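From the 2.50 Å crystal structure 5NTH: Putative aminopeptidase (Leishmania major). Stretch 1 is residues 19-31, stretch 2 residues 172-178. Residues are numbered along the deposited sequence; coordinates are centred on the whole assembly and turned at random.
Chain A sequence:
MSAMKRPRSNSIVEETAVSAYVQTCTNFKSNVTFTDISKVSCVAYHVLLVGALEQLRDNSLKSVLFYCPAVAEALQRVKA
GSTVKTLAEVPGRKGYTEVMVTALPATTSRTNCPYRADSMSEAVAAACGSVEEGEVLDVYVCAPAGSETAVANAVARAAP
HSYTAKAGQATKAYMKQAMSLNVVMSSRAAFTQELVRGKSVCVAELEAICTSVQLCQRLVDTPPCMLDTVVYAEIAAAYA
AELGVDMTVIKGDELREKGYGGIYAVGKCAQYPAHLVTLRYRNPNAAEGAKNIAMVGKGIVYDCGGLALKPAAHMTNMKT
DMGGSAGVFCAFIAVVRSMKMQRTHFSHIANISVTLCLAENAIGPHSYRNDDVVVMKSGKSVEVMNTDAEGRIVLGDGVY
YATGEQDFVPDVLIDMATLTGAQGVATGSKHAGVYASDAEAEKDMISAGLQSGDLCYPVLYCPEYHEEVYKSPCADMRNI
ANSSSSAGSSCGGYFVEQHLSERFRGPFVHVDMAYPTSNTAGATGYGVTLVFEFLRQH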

ATOM      1  N   SER A  19       1.172  12.526 -41.450  1.00 39.09           N
ATOM      2  CA  SER A  19       2.011  13.048 -42.571  1.00 38.17           C
ATOM      3  C   SER A  19       2.380  14.522 -42.383  1.00 36.05           C
ATOM      4  O   SER A  19       3.498  14.930 -42.693  1.00 37.01           O
ATOM      5  CB  SER A  19       1.351  12.819 -43.944  1.00 37.85           C
ATOM      6  OG  SER A  19       1.514  11.472 -44.393  1.00 37.38           O
ATOM      7  N   ALA A  20       1.441  15.284 -41.844  1.00 34.18           N
ATOM      8  CA  ALA A  20       1.662  16.681 -41.467  1.00 34.05           C
ATOM      9  C   ALA A  20       2.533  16.822 -40.236  1.00 33.38           C
ATOM     10  O   ALA A  20       3.381  17.713 -40.194  1.00 37.09           O
ATOM     11  CB  ALA A  20       0.337  17.395 -41.226  1.00 33.24           C
ATOM     12  N   TYR A  21       2.309  15.987 -39.228  1.00 31.54           N
ATOM     13  CA  TYR A  21       3.173  15.973 -38.042  1.00 30.88           C
ATOM     14  C   TYR A  21       4.622  15.681 -38.432  1.00 32.31           C
ATOM     15  O   TYR A  21       5.558  16.293 -37.900  1.00 33.76           O
ATOM     16  CB  TYR A  21       2.724  14.942 -36.996  1.00 29.22           C
ATOM     17  CG  TYR A  21       3.681  14.872 -35.851  1.00 27.42           C
ATOM     18  CD1 TYR A  21       3.626  15.798 -34.808  1.00 26.46           C
ATOM     19  CD2 TYR A  21       4.711  13.948 -35.860  1.00 27.15           C
ATOM     20  CE1 TYR A  21       4.556  15.772 -33.778  1.00 26.23           C
ATOM     21  CE2 TYR A  21       5.649  13.898 -34.830  1.00 26.84           C
ATOM     22  CZ  TYR A  21       5.559  14.801 -33.789  1.00 26.52           C
ATOM     23  OH  TYR A  21       6.495  14.728 -32.799  1.00 26.03           O
ATOM     24  N   VAL A  22       4.806  14.750 -39.361  1.00 32.97           N
ATOM     25  CA  VAL A  22       6.144  14.416 -39.839  1.00 32.75           C
ATOM     26  C   VAL A  22       6.784  15.666 -40.413  1.00 33.16           C
ATOM     27  O   VAL A  22       7.884  16.032 -40.011  1.00 33.14           O
ATOM     28  CB  VAL A  22       6.090  13.286 -40.866  1.00 33.38           C
ATOM     29  CG1 VAL A  22       7.418  13.117 -41.585  1.00 34.46           C
ATOM     30  CG2 VAL A  22       5.721  11.982 -40.170  1.00 33.18           C
ATOM     31  N   GLN A  23       6.066  16.354 -41.296  1.00 33.23           N
ATOM     32  CA  GLN A  23       6.585  17.584 -41.914  1.00 33.45           C
ATOM     33  C   GLN A  23       7.050  18.625 -40.923  1.00 32.35           C
ATOM     34  O   GLN A  23       8.078  19.283 -41.145  1.00 32.64           O
ATOM     35  CB  GLN A  23       5.553  18.226 -42.858  1.00 34.27           C
ATOM     36  CG  GLN A  23       5.342  17.461 -44.142  1.00 34.49           C
ATOM     37  CD  GLN A  23       6.639  16.910 -44.656  1.00 35.27           C
ATOM     38  OE1 GLN A  23       6.870  15.689 -44.629  1.00 36.64           O
ATOM     39  NE2 GLN A  23       7.537  17.809 -45.058  1.00 34.97           N
ATOM     40  N   THR A  24       6.308  18.778 -39.838  1.00 31.36           N
ATOM     41  CA  THR A  24       6.642  19.823 -38.876  1.00 31.54           C
ATOM     42  C   THR A  24       7.952  19.450 -38.214  1.00 31.91           C
ATOM     43  O   THR A  24       8.750  20.320 -37.866  1.00 33.29           O
ATOM     44  CB  THR A  24       5.568  20.001 -37.805  1.00 31.52           C
ATOM     45  OG1 THR A  24       5.494  18.810 -37.013  1.00 31.02           O
ATOM     46  CG2 THR A  24       4.196  20.296 -38.445  1.00 31.61           C
ATOM     47  N   CYS A  25       8.157  18.144 -38.063  1.00 31.99           N
ATOM     48  CA  CYS A  25       9.392  17.587 -37.527  1.00 32.09           C
ATOM     49  C   CYS A  25      10.586  17.578 -38.496  1.00 31.18           C
ATOM     50  O   CYS A  25      11.705  17.867 -38.093  1.00 29.76           O
ATOM     51  CB  CYS A  25       9.121  16.169 -37.015  1.00 32.35           C
ATOM     52  SG  CYS A  25       8.253  16.145 -35.447  1.00 34.12           S
ATOM     53  N   THR A  26      10.350  17.220 -39.753  1.00 31.40           N
ATOM     54  CA  THR A  26      11.430  17.171 -40.734  1.00 32.67           C
ATOM     55  C   THR A  26      11.894  18.545 -41.253  1.00 32.38           C
ATOM     56  O   THR A  26      13.035  18.667 -41.615  1.00 33.50           O
ATOM     57  CB  THR A  26      11.127  16.241 -41.933  1.00 34.15           C
ATOM     58  OG1 THR A  26      10.081  16.783 -42.736  1.00 34.88           O
ATOM     59  CG2 THR A  26      10.725  14.846 -41.463  1.00 34.83           C
ATOM     60  N   ASN A  27      11.039  19.560 -41.288  1.00 31.68           N
ATOM     61  CA  ASN A  27      11.483  20.916 -41.636  1.00 32.10           C
ATOM     62  C   ASN A  27      11.656  21.839 -40.436  1.00 30.78           C
ATOM     63  O   ASN A  27      11.753  23.057 -40.591  1.00 30.56           O
ATOM     64  CB  ASN A  27      10.490  21.576 -42.591  1.00 33.89           C
ATOM     65  CG  ASN A  27      10.202  20.721 -43.800  1.00 35.64           C
ATOM     66  OD1 ASN A  27       9.064  20.284 -43.999  1.00 36.31           O
ATOM     67  ND2 ASN A  27      11.236  20.455 -44.609  1.00 36.17           N
ATOM     68  N   PHE A  28      11.717  21.278 -39.239  1.00 29.29           N
ATOM     69  CA  PHE A  28      11.734  22.091 -38.035  1.00 27.70           C
ATOM     70  C   PHE A  28      12.844  23.136 -38.036  1.00 28.99           C
ATOM     71  O   PHE A  28      13.976  22.824 -38.370  1.00 29.78           O
ATOM     72  CB  PHE A  28      11.895  21.191 -36.808  1.00 26.00           C
ATOM     73  CG  PHE A  28      11.671  21.900 -35.537  1.00 24.15           C
ATOM     74  CD1 PHE A  28      10.412  22.021 -35.042  1.00 24.14           C
ATOM     75  CD2 PHE A  28      12.716  22.493 -34.873  1.00 23.63           C
ATOM     76  CE1 PHE A  28      10.188  22.709 -33.867  1.00 24.07           C
ATOM     77  CE2 PHE A  28      12.520  23.180 -33.705  1.00 23.46           C
ATOM     78  CZ  PHE A  28      11.244  23.296 -33.201  1.00 23.85           C
ATOM     79  N   LYS A  29      12.511  24.361 -37.651  1.00 30.52           N
ATOM     80  CA  LYS A  29      13.507  25.358 -37.287  1.00 32.69           C
ATOM     81  C   LYS A  29      13.198  25.947 -35.941  1.00 30.48           C
ATOM     82  O   LYS A  29      12.041  26.168 -35.597  1.00 29.48           O
ATOM     83  CB  LYS A  29      13.554  26.478 -38.316  1.00 38.01           C
ATOM     84  CG  LYS A  29      14.065  25.977 -39.655  1.00 45.69           C
ATOM     85  CD  LYS A  29      14.247  27.092 -40.690  1.00 53.05           C
ATOM     86  CE  LYS A  29      14.704  26.536 -42.051  1.00 56.99           C
ATOM     87  NZ  LYS A  29      13.729  25.573 -42.679  1.00 58.44           N
ATOM     88  N   SER A  30      14.235  26.263 -35.179  1.00 28.37           N
ATOM     89  CA  SER A  30      14.001  26.939 -33.921  1.00 27.00           C
ATOM     90  C   SER A  30      13.346  28.290 -34.207  1.00 27.04           C
ATOM     91  O   SER A  30      13.182  28.697 -35.361  1.00 26.16           O
ATOM     92  CB  SER A  30      15.289  27.107 -33.096  1.00 26.38           C
ATOM     93  OG  SER A  30      15.807  28.423 -33.107  1.00 25.73           O
ATOM     94  N   ASN A  31      12.965  28.973 -33.146  1.00 26.91           N
ATOM     95  CA  ASN A  31      12.443  30.310 -33.280  1.00 27.77           C
ATOM     96  C   ASN A  31      13.307  31.248 -32.511  1.00 27.09           C
ATOM     97  O   ASN A  31      12.818  32.197 -31.896  1.00 25.90           O
ATOM     98  CB  ASN A  31      10.984  30.378 -32.798  1.00 29.23           C
ATOM     99  CG  ASN A  31      10.828  30.157 -31.285  1.00 30.22           C
ATOM    100  OD1 ASN A  31      11.748  29.671 -30.565  1.00 30.04           O
ATOM    101  ND2 ASN A  31       9.643  30.518 -30.789  1.00 30.38           N
ATOM    102  N   LYS A 172      -3.486  22.214 -37.309  1.00 34.01           N
ATOM    103  CA  LYS A 172      -2.232  22.755 -37.820  1.00 34.38           C
ATOM    104  C   LYS A 172      -1.049  21.907 -37.335  1.00 34.03           C
ATOM    105  O   LYS A 172       0.008  22.437 -36.967  1.00 33.69           O
ATOM    106  CB  LYS A 172      -2.059  24.185 -37.306  1.00 36.17           C
ATOM    107  CG  LYS A 172      -3.145  25.161 -37.713  1.00 37.32           C
ATOM    108  CD  LYS A 172      -3.018  26.426 -36.884  1.00 39.85           C
ATOM    109  CE  LYS A 172      -3.730  27.625 -37.514  1.00 42.34           C
ATOM    110  NZ  LYS A 172      -4.806  28.190 -36.635  1.00 43.03           N
ATOM    111  N   ALA A 173      -1.253  20.589 -37.306  1.00 34.26           N
ATOM    112  CA  ALA A 173      -0.181  19.611 -37.038  1.00 33.31           C
ATOM    113  C   ALA A 173       0.452  19.720 -35.665  1.00 32.11           C
ATOM    114  O   ALA A 173       1.624  19.470 -35.499  1.00 31.71           O
ATOM    115  CB  ALA A 173       0.884  19.695 -38.127  1.00 32.72           C
ATOM    116  N   TYR A 174      -0.325  20.101 -34.675  1.00 32.30           N
ATOM    117  CA  TYR A 174       0.192  20.187 -33.319  1.00 33.34           C
ATOM    118  C   TYR A 174       1.451  21.085 -33.223  1.00 33.44           C
ATOM    119  O   TYR A 174       2.311  20.864 -32.390  1.00 34.65           O
ATOM    120  CB  TYR A 174       0.455  18.753 -32.766  1.00 33.67           C
ATOM    121  CG  TYR A 174      -0.770  17.854 -32.808  1.00 33.66           C
ATOM    122  CD1 TYR A 174      -1.130  17.199 -33.983  1.00 34.47           C
ATOM    123  CD2 TYR A 174      -1.587  17.673 -31.682  1.00 33.93           C
ATOM    124  CE1 TYR A 174      -2.260  16.375 -34.043  1.00 34.74           C
ATOM    125  CE2 TYR A 174      -2.724  16.858 -31.731  1.00 33.53           C
ATOM    126  CZ  TYR A 174      -3.061  16.212 -32.922  1.00 33.54           C
ATOM    127  OH  TYR A 174      -4.175  15.419 -33.050  1.00 30.72           O
ATOM    128  N   MET A 175       1.548  22.102 -34.067  1.00 33.45           N
ATOM    129  CA  MET A 175       2.755  22.892 -34.167  1.00 33.97           C
ATOM    130  C   MET A 175       2.438  24.356 -34.005  1.00 33.53           C
ATOM    131  O   MET A 175       1.757  24.915 -34.838  1.00 32.07           O
ATOM    132  CB  MET A 175       3.359  22.704 -35.541  1.00 36.31           C
ATOM    133  CG  MET A 175       4.537  23.610 -35.839  1.00 37.88           C
ATOM    134  SD  MET A 175       5.935  23.142 -34.812  1.00 42.64           S
ATOM    135  CE  MET A 175       7.283  23.816 -35.806  1.00 41.69           C
ATOM    136  N   LYS A 176       2.986  24.975 -32.969  1.00 33.30           N
ATOM    137  CA  LYS A 176       2.815  26.384 -32.719  1.00 33.92           C
ATOM    138  C   LYS A 176       4.168  27.046 -32.484  1.00 34.01           C
ATOM    139  O   LYS A 176       4.934  26.613 -31.659  1.00 34.66           O
ATOM    140  CB  LYS A 176       1.943  26.574 -31.505  1.00 35.53           C
ATOM    141  CG  LYS A 176       1.483  27.995 -31.246  1.00 37.23           C
ATOM    142  CD  LYS A 176       0.630  27.991 -29.986  1.00 39.09           C
ATOM    143  CE  LYS A 176       0.686  29.292 -29.212  1.00 40.65           C
ATOM    144  NZ  LYS A 176      -0.495  30.143 -29.514  1.00 41.83           N
ATOM    145  N   GLN A 177       4.436  28.096 -33.243  1.00 34.63           N
ATOM    146  CA  GLN A 177       5.653  28.909 -33.154  1.00 35.40           C
ATOM    147  C   GLN A 177       5.232  30.347 -33.475  1.00 35.25           C
ATOM    148  O   GLN A 177       5.495  30.892 -34.551  1.00 33.62           O
ATOM    149  CB  GLN A 177       6.734  28.400 -34.107  1.00 35.43           C
ATOM    150  CG  GLN A 177       7.434  27.165 -33.562  1.00 36.44           C
ATOM    151  CD  GLN A 177       8.817  26.963 -34.160  1.00 37.44           C
ATOM    152  OE1 GLN A 177       8.998  27.055 -35.377  1.00 35.60           O
ATOM    153  NE2 GLN A 177       9.801  26.665 -33.299  1.00 38.69           N
ATOM    154  N   ALA A 178       4.511  30.898 -32.511  1.00 35.31           N
ATOM    155  CA  ALA A 178       3.711  32.093 -32.682  1.00 35.05           C
ATOM    156  C   ALA A 178       4.577  33.294 -32.485  1.00 35.37           C
ATOM    157  O   ALA A 178       4.371  34.325 -33.112  1.00 38.44           O
ATOM    158  CB  ALA A 178       2.572  32.112 -31.664  1.00 34.35           C
TER

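Residues 172-178 form an irregular segment that lies along the last turns of a helix ending at Thr-26 and the loop that follows it. The contact is modest, burying 411 Å² over both sides, and it is made mainly by apolar packing, with no clear hydrogen bond from one stretch to the other.

At the start of the segment, Lys-172 turns its CA-to-CB bond away from the helix and makes no contact. Its carbonyl accepts a weak hydrogen bond from the backbone of Met-175 (N to O, 3.3 Å), closing a tight bend. Within this bend Ala-173 and Tyr-174 both adopt positive phi, and Ala-173 comes closest to the helix, its CA 5.0 Å from that of Tyr-21. The methyl group of Ala-173 points toward the helix and rests among three of its residues: its CB is 3.4 Å from Thr-24 CG2, 3.8 Å from Ala-20 O, 3.9 Å from Ala-20 CB and 4.1 Å from Tyr-21 N. Ala-20 and Thr-24 are one helical turn apart, joined by the backbone hydrogen bond from Thr-24 N to Ala-20 O (3.1 Å), so both reach the same methyl. Small side chains on both sides suit so close an approach of the backbones. The carbonyl of Ala-173 lies obliquely to the ring of Tyr-21.

Thr-24 serves this surface with its methyl. In its p rotamer, OG1 donates a hydrogen bond to Tyr-21 O within the helix (2.7 Å), while CG2 is left to pack against stretch 2. The polar group is thus satisfied without a partner across the contact.

Tyr-174 directs its CA-to-CB bond toward the helix but makes no close contact. Met-175 then continues the apolar strip. Its CB lies 3.9 Å from Thr-24 CG2, and the long, flexible side chain runs along the helix toward its C-terminal end, bringing its CE within 3.7 Å of Phe-28 CE1. The methyl approaches the buried ring obliquely. Phe-28, whose CA-to-CB bond runs sideways, brings its ring nearer to the segment through a t rotamer.

Lys-176 is exposed and out of reach, as the extended backbone alternates, and Gln-177 points toward stretch 1 again. It has the largest covered area of any residue here, 77 Å². Its side chain reaches the Phe-28 ring and the backbone of the loop beside it, and its terminal amide lies close to the carbonyl oxygen of Lys-29 and to Asn-31, although the amide's orientation remains open. Ala-178 turns away, and the contact ends.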